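Local coordinates for protein homoserine O-acetyltransferase (Bacillus anthracis str. 'Ames Ancestor', PDB 3I1I) that probably transfers an acetyl group from acetyl-CoA to the hydroxyl of homoserine, a step on the route to methionine, at residues Val7-Phe12 against Ala53-Ala58; Gly30-Gly35 against Gly59-His64. All coordinates share one frame; numbering follows the deposited sequence.

Interaction 1: Val7-Phe12 against Ala53-Ala58; sequences VKKEKF and ATSHAA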
loop_
_atom_site.group_PDB
_atom_site.type_symbol
_atom_site.label_atom_id
_atom_site.label_comp_id
_atom_site.label_asym_id
_atom_site.label_seq_id
_atom_site.Cartn_x
_atom_site.Cartn_y
_atom_site.Cartn_z
ATOM N N VAL A 7 19.543 1.714 33.385
ATOM C CA VAL A 7 20.293 2.202 32.255
ATOM C C VAL A 7 20.186 3.717 32.152
ATOM O O VAL A 7 19.124 4.293 32.333
ATOM C CB VAL A 7 19.787 1.555 30.922
ATOM C CG1 VAL A 7 20.423 2.260 29.683
ATOM C CG2 VAL A 7 20.044 0.044 30.927
ATOM N N LYS A 8 21.292 4.351 31.807
ATOM C CA LYS A 8 21.338 5.792 31.712
ATOM C C LYS A 8 21.422 6.185 30.251
ATOM O O LYS A 8 22.260 5.676 29.533
ATOM C CB LYS A 8 22.563 6.332 32.458
ATOM C CG LYS A 8 22.353 7.757 33.022
ATOM C CD LYS A 8 23.532 8.734 32.723
ATOM C CE LYS A 8 23.063 10.225 32.689
ATOM N NZ LYS A 8 22.277 10.636 33.931
ATOM N N LYS A 9 20.558 7.075 29.805
ATOM C CA LYS A 9 20.651 7.583 28.455
ATOM C C LYS A 9 21.773 8.608 28.386
ATOM O O LYS A 9 21.901 9.440 29.268
ATOM C CB LYS A 9 19.332 8.225 28.042
ATOM C CG LYS A 9 19.236 8.578 26.551
ATOM C CD LYS A 9 18.759 7.412 25.694
ATOM C CE LYS A 9 18.791 7.777 24.196
ATOM N NZ LYS A 9 17.877 6.931 23.398
ATOM N N GLU A 10 22.584 8.539 27.347
ATOM C CA GLU A 10 23.611 9.545 27.093
ATOM C C GLU A 10 23.339 10.212 25.758
ATOM O O GLU A 10 22.440 9.804 24.990
ATOM C CB GLU A 10 24.987 8.921 27.004
ATOM C CG GLU A 10 25.300 7.922 28.067
ATOM C CD GLU A 10 25.829 8.537 29.328
ATOM O OE1 GLU A 10 26.297 7.721 30.168
ATOM O OE2 GLU A 10 25.778 9.796 29.499
ATOM N N LYS A 11 24.163 11.209 25.462
ATOM C CA LYS A 11 23.991 12.026 24.276
ATOM C C LYS A 11 25.348 12.286 23.621
ATOM O O LYS A 11 26.290 12.656 24.297
ATOM C CB LYS A 11 23.329 13.336 24.699
ATOM C CG LYS A 11 23.216 14.392 23.637
ATOM C CD LYS A 11 22.357 15.566 24.152
ATOM C CE LYS A 11 22.336 16.748 23.171
ATOM N NZ LYS A 11 21.236 17.733 23.383
ATOM N N PHE A 12 25.447 12.083 22.315
ATOM C CA PHE A 12 26.632 12.414 21.546
ATOM C C PHE A 12 26.267 13.452 20.499
ATOM O O PHE A 12 25.238 13.333 19.833
ATOM C CB PHE A 12 27.176 11.166 20.872
ATOM C CG PHE A 12 28.380 11.416 19.990
ATOM C CD1 PHE A 12 29.586 11.827 20.543
ATOM C CD2 PHE A 12 28.309 11.234 18.612
ATOM C CE1 PHE A 12 30.699 12.054 19.744
ATOM C CE2 PHE A 12 29.419 11.419 17.800
ATOM C CZ PHE A 12 30.631 11.843 18.378
ATOM N N ALA A 53 12.492 1.106 16.137
ATOM C CA ALA A 53 13.033 1.037 17.519
ATOM C C ALA A 53 13.931 2.235 17.882
ATOM O O ALA A 53 13.840 3.296 17.269
ATOM C CB ALA A 53 13.774 -0.290 17.740
ATOM N N THR A 54 14.782 2.047 18.890
ATOM C CA THR A 54 15.598 3.085 19.505
ATOM C C THR A 54 16.868 2.441 20.085
ATOM O O THR A 54 17.048 1.231 19.998
ATOM C CB THR A 54 14.836 3.820 20.677
ATOM O OG1 THR A 54 14.747 2.980 21.856
ATOM C CG2 THR A 54 13.448 4.243 20.261
ATOM N N SER A 55 17.706 3.252 20.733
ATOM C CA SER A 55 18.918 2.771 21.398
ATOM C C SER A 55 18.656 1.742 22.530
ATOM O O SER A 55 19.575 1.057 22.978
ATOM C CB SER A 55 19.697 3.966 21.975
ATOM O OG SER A 55 18.995 4.511 23.098
ATOM N N HIS A 56 17.407 1.643 22.975
ATOM C CA HIS A 56 17.044 0.814 24.125
ATOM C C HIS A 56 16.997 -0.663 23.804
ATOM O O HIS A 56 15.945 -1.279 23.750
ATOM C CB HIS A 56 15.691 1.268 24.695
ATOM C CG HIS A 56 15.475 0.845 26.110
ATOM N ND1 HIS A 56 16.489 0.865 27.051
ATOM C CD2 HIS A 56 14.361 0.422 26.755
ATOM C CE1 HIS A 56 16.007 0.437 28.207
ATOM N NE2 HIS A 56 14.716 0.168 28.054
ATOM N N ALA A 57 18.172 -1.222 23.573
ATOM C CA ALA A 57 18.308 -2.624 23.231
ATOM C C ALA A 57 18.093 -3.544 24.438
ATOM O O ALA A 57 17.785 -4.709 24.264
ATOM C CB ALA A 57 19.702 -2.889 22.629
ATOM N N ALA A 58 18.325 -3.042 25.647
ATOM C CA ALA A 58 18.210 -3.891 26.855
ATOM C C ALA A 58 17.935 -3.089 28.119
ATOM O O ALA A 58 18.091 -1.856 28.180
ATOM C CB ALA A 58 19.468 -4.765 27.037
#
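Lys9 NZ has three partners, and the one across this contact is Ser55 OG, with the donor nitrogen 2.7 Å from the hydroxyl oxygen. The same ammonium forms a salt bridge with Asp92 and a hydrogen bond to the carbonyl of His103, while Ser55 OG is also hydrogen-bonded to Glu32 OE1. The case illustrates how a lysine can reach inward from near the start of strand 10-18: its side chain does not set out toward the loop, but a turn about the CB-CG bond (chi2 86°) redirects the otherwise extended chain so that its end arrives there. The last methylene comes along with the nitrogen, and Lys9 CE lies 3.5 Å from Ser55 OG.

On the loop side, the backbone is folded tightly about the serine. Thr54 OG1 accepts from His56 N at 3.2 Å in an ST turn, with an N-H...O angle of 164°; an inverse gamma turn centred on His56 comes next, closed by Ala57 N and Ser55 O. Val7 adds a looser van der Waals touch, a methyl group against a carbonyl oxygen, its CG2 lying 3.9 Å from Ala58 O.

The contact thus fastens the lead-in to strand 10-18, the outermost strand within this chain and the neighbour of strand 24-34, to the loop between strands 44-48 and 75-76; farther along, Phe12 packs on helix 129-142.

Interaction 2: Gly30-Gly35 against Gly59-His64; sequences GYETYG and GKYTAH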
loop_
_atom_site.group_PDB
_atom_site.type_symbol
_atom_site.label_atom_id
_atom_site.label_comp_id
_atom_site.label_asym_id
_atom_site.label_seq_id
_atom_site.Cartn_x
_atom_site.Cartn_y
_atom_site.Cartn_z
ATOM N N GLY A 30 21.438 9.874 20.508
ATOM C CA GLY A 30 21.355 9.289 21.835
ATOM C C GLY A 30 22.063 7.965 21.865
ATOM O O GLY A 30 22.217 7.348 20.847
ATOM N N TYR A 31 22.511 7.519 23.024
ATOM C CA TYR A 31 23.021 6.156 23.126
ATOM C C TYR A 31 22.967 5.692 24.557
ATOM O O TYR A 31 22.647 6.472 25.457
ATOM C CB TYR A 31 24.452 6.034 22.605
ATOM C CG TYR A 31 25.516 6.729 23.426
ATOM C CD1 TYR A 31 26.287 6.025 24.321
ATOM C CD2 TYR A 31 25.790 8.088 23.261
ATOM C CE1 TYR A 31 27.271 6.654 25.077
ATOM C CE2 TYR A 31 26.809 8.729 24.007
ATOM C CZ TYR A 31 27.536 8.009 24.912
ATOM O OH TYR A 31 28.534 8.603 25.668
ATOM N N GLU A 32 23.269 4.419 24.762
ATOM C CA GLU A 32 23.271 3.879 26.089
ATOM C C GLU A 32 24.175 2.675 26.073
ATOM O O GLU A 32 24.409 2.128 25.010
ATOM C CB GLU A 32 21.838 3.559 26.542
ATOM C CG GLU A 32 21.201 2.348 25.885
ATOM C CD GLU A 32 19.715 2.299 26.113
ATOM O OE1 GLU A 32 19.054 3.261 25.669
ATOM O OE2 GLU A 32 19.208 1.292 26.713
ATOM N N THR A 33 24.707 2.288 27.233
ATOM C CA THR A 33 25.709 1.219 27.335
ATOM C C THR A 33 25.359 0.298 28.497
ATOM O O THR A 33 24.660 0.680 29.422
ATOM C CB THR A 33 27.165 1.778 27.552
ATOM O OG1 THR A 33 27.330 2.219 28.919
ATOM C CG2 THR A 33 27.489 2.943 26.583
ATOM N N TYR A 34 25.857 -0.925 28.438
ATOM C CA TYR A 34 25.638 -1.916 29.457
ATOM C C TYR A 34 26.964 -2.644 29.692
ATOM O O TYR A 34 27.775 -2.783 28.784
ATOM C CB TYR A 34 24.567 -2.933 29.050
ATOM C CG TYR A 34 23.450 -2.407 28.176
ATOM C CD1 TYR A 34 22.400 -1.660 28.710
ATOM C CD2 TYR A 34 23.409 -2.689 26.811
ATOM C CE1 TYR A 34 21.354 -1.175 27.893
ATOM C CE2 TYR A 34 22.366 -2.213 26.004
ATOM C CZ TYR A 34 21.348 -1.460 26.546
ATOM O OH TYR A 34 20.310 -1.004 25.741
ATOM N N GLY A 35 27.180 -3.121 30.918
ATOM C CA GLY A 35 28.461 -3.751 31.261
ATOM C C GLY A 35 29.604 -2.755 31.434
ATOM O O GLY A 35 29.389 -1.548 31.523
ATOM N N GLY A 59 17.458 -3.812 29.125
ATOM C CA GLY A 59 17.276 -3.251 30.451
ATOM C C GLY A 59 16.133 -2.271 30.494
ATOM O O GLY A 59 15.220 -2.329 29.656
ATOM N N LYS A 60 16.190 -1.408 31.517
ATOM C CA LYS A 60 15.128 -0.443 31.807
ATOM C C LYS A 60 15.699 0.863 32.267
ATOM O O LYS A 60 16.769 0.901 32.876
ATOM C CB LYS A 60 14.224 -0.941 32.920
ATOM C CG LYS A 60 13.823 -2.407 32.865
ATOM C CD LYS A 60 12.658 -2.651 33.825
ATOM C CE LYS A 60 12.128 -4.066 33.753
ATOM N NZ LYS A 60 10.769 -4.222 34.382
ATOM N N TYR A 61 14.947 1.925 31.998
ATOM C CA TYR A 61 15.320 3.271 32.385
ATOM C C TYR A 61 14.845 3.627 33.817
ATOM O O TYR A 61 15.402 4.511 34.444
ATOM C CB TYR A 61 14.736 4.289 31.413
ATOM C CG TYR A 61 15.272 4.239 30.006
ATOM C CD1 TYR A 61 16.642 4.363 29.746
ATOM C CD2 TYR A 61 14.410 4.118 28.923
ATOM C CE1 TYR A 61 17.133 4.329 28.445
ATOM C CE2 TYR A 61 14.881 4.095 27.633
ATOM C CZ TYR A 61 16.254 4.199 27.396
ATOM O OH TYR A 61 16.717 4.178 26.113
ATOM N N THR A 62 13.795 2.985 34.302
ATOM C CA THR A 62 13.392 3.090 35.729
ATOM C C THR A 62 12.973 1.694 36.142
ATOM O O THR A 62 12.630 0.859 35.284
ATOM C CB THR A 62 12.210 4.083 35.964
ATOM O OG1 THR A 62 10.969 3.445 35.649
ATOM C CG2 THR A 62 12.343 5.344 35.089
ATOM N N ALA A 63 12.975 1.418 37.435
ATOM C CA ALA A 63 12.565 0.084 37.887
ATOM C C ALA A 63 11.055 -0.142 37.722
ATOM O O ALA A 63 10.593 -1.261 37.841
ATOM C CB ALA A 63 13.012 -0.182 39.320
ATOM N N HIS A 64 10.285 0.890 37.405
ATOM C CA HIS A 64 8.849 0.703 37.163
ATOM C C HIS A 64 8.494 0.677 35.676
ATOM O O HIS A 64 7.324 0.821 35.326
ATOM C CB HIS A 64 8.011 1.776 37.904
ATOM C CG HIS A 64 8.263 3.183 37.447
ATOM N ND1 HIS A 64 7.700 3.708 36.299
ATOM C CD2 HIS A 64 9.015 4.178 37.989
ATOM C CE1 HIS A 64 8.103 4.962 36.145
ATOM N NE2 HIS A 64 8.903 5.272 37.157
#
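The ring of Tyr61 receives the carboxylate of Glu32 at its edge, with OE1 near the ring plane, and the rings of His56 and His103 stack on the same tyrosine. The carboxylate and the ring are turned 65° against each other, and the two side chains cross at about a right angle; the carboxylate oxygen sits at the ring edge beside the hydroxyl, and the planes are far from parallel. The setting is the alpha/beta hydrolase fold: Glu32 belongs to strand 24-34, which runs antiparallel to both of its neighbours in the central sheet, and Tyr61 to the long loop that follows strand 44-48.

Tyr61 OH donates to Glu32 OE1 over 2.5 Å, a short bond that uses the syn lone pair, on the side of the other oxygen. Glu32 CG occupies the position between the backbone N and the carbonyl carbon (chi1 73°), and beyond it the chain is extended, which carries the carboxylate out from the strand to the loop. The Tyr61 side chain does not set out toward the strand; its far end closes the distance.

Glu32 is buried, and its second oxygen is well supplied as well: OE2 is hydrogen-bonded to His56 ND1, and Tyr34, two residues along the strand, donates to it. This concentration of donors would be expected to favour the ionised acid. The Tyr34 hydroxyl is itself fixed by Ala58 N. Tyr34 OH meets Glu32 OE2 at 2.7 Å from above the carboxylate plane, 42° out of it.

Overall arrangement
Interactions 1 and 2 hold the same loop, residues 53-64, to strand 24-34 and to the start of its neighbour at one end of the central sheet, and their centres are only about 6 Å apart. The first is buried and turns on an ammonium group; the second is partly buried, farther from the centre of the chain, and turns on an acid. Glu32 joins them, because its carboxylate serves residues of both loop segments. The strands themselves are tied by a probable hydrogen bond from Glu10 N to Tyr31 O. The pair exemplifies how a loop without regular structure can be held: the strand side supplies the charges, a lysine and a glutamate, and the loop answers with neutral hydroxyls.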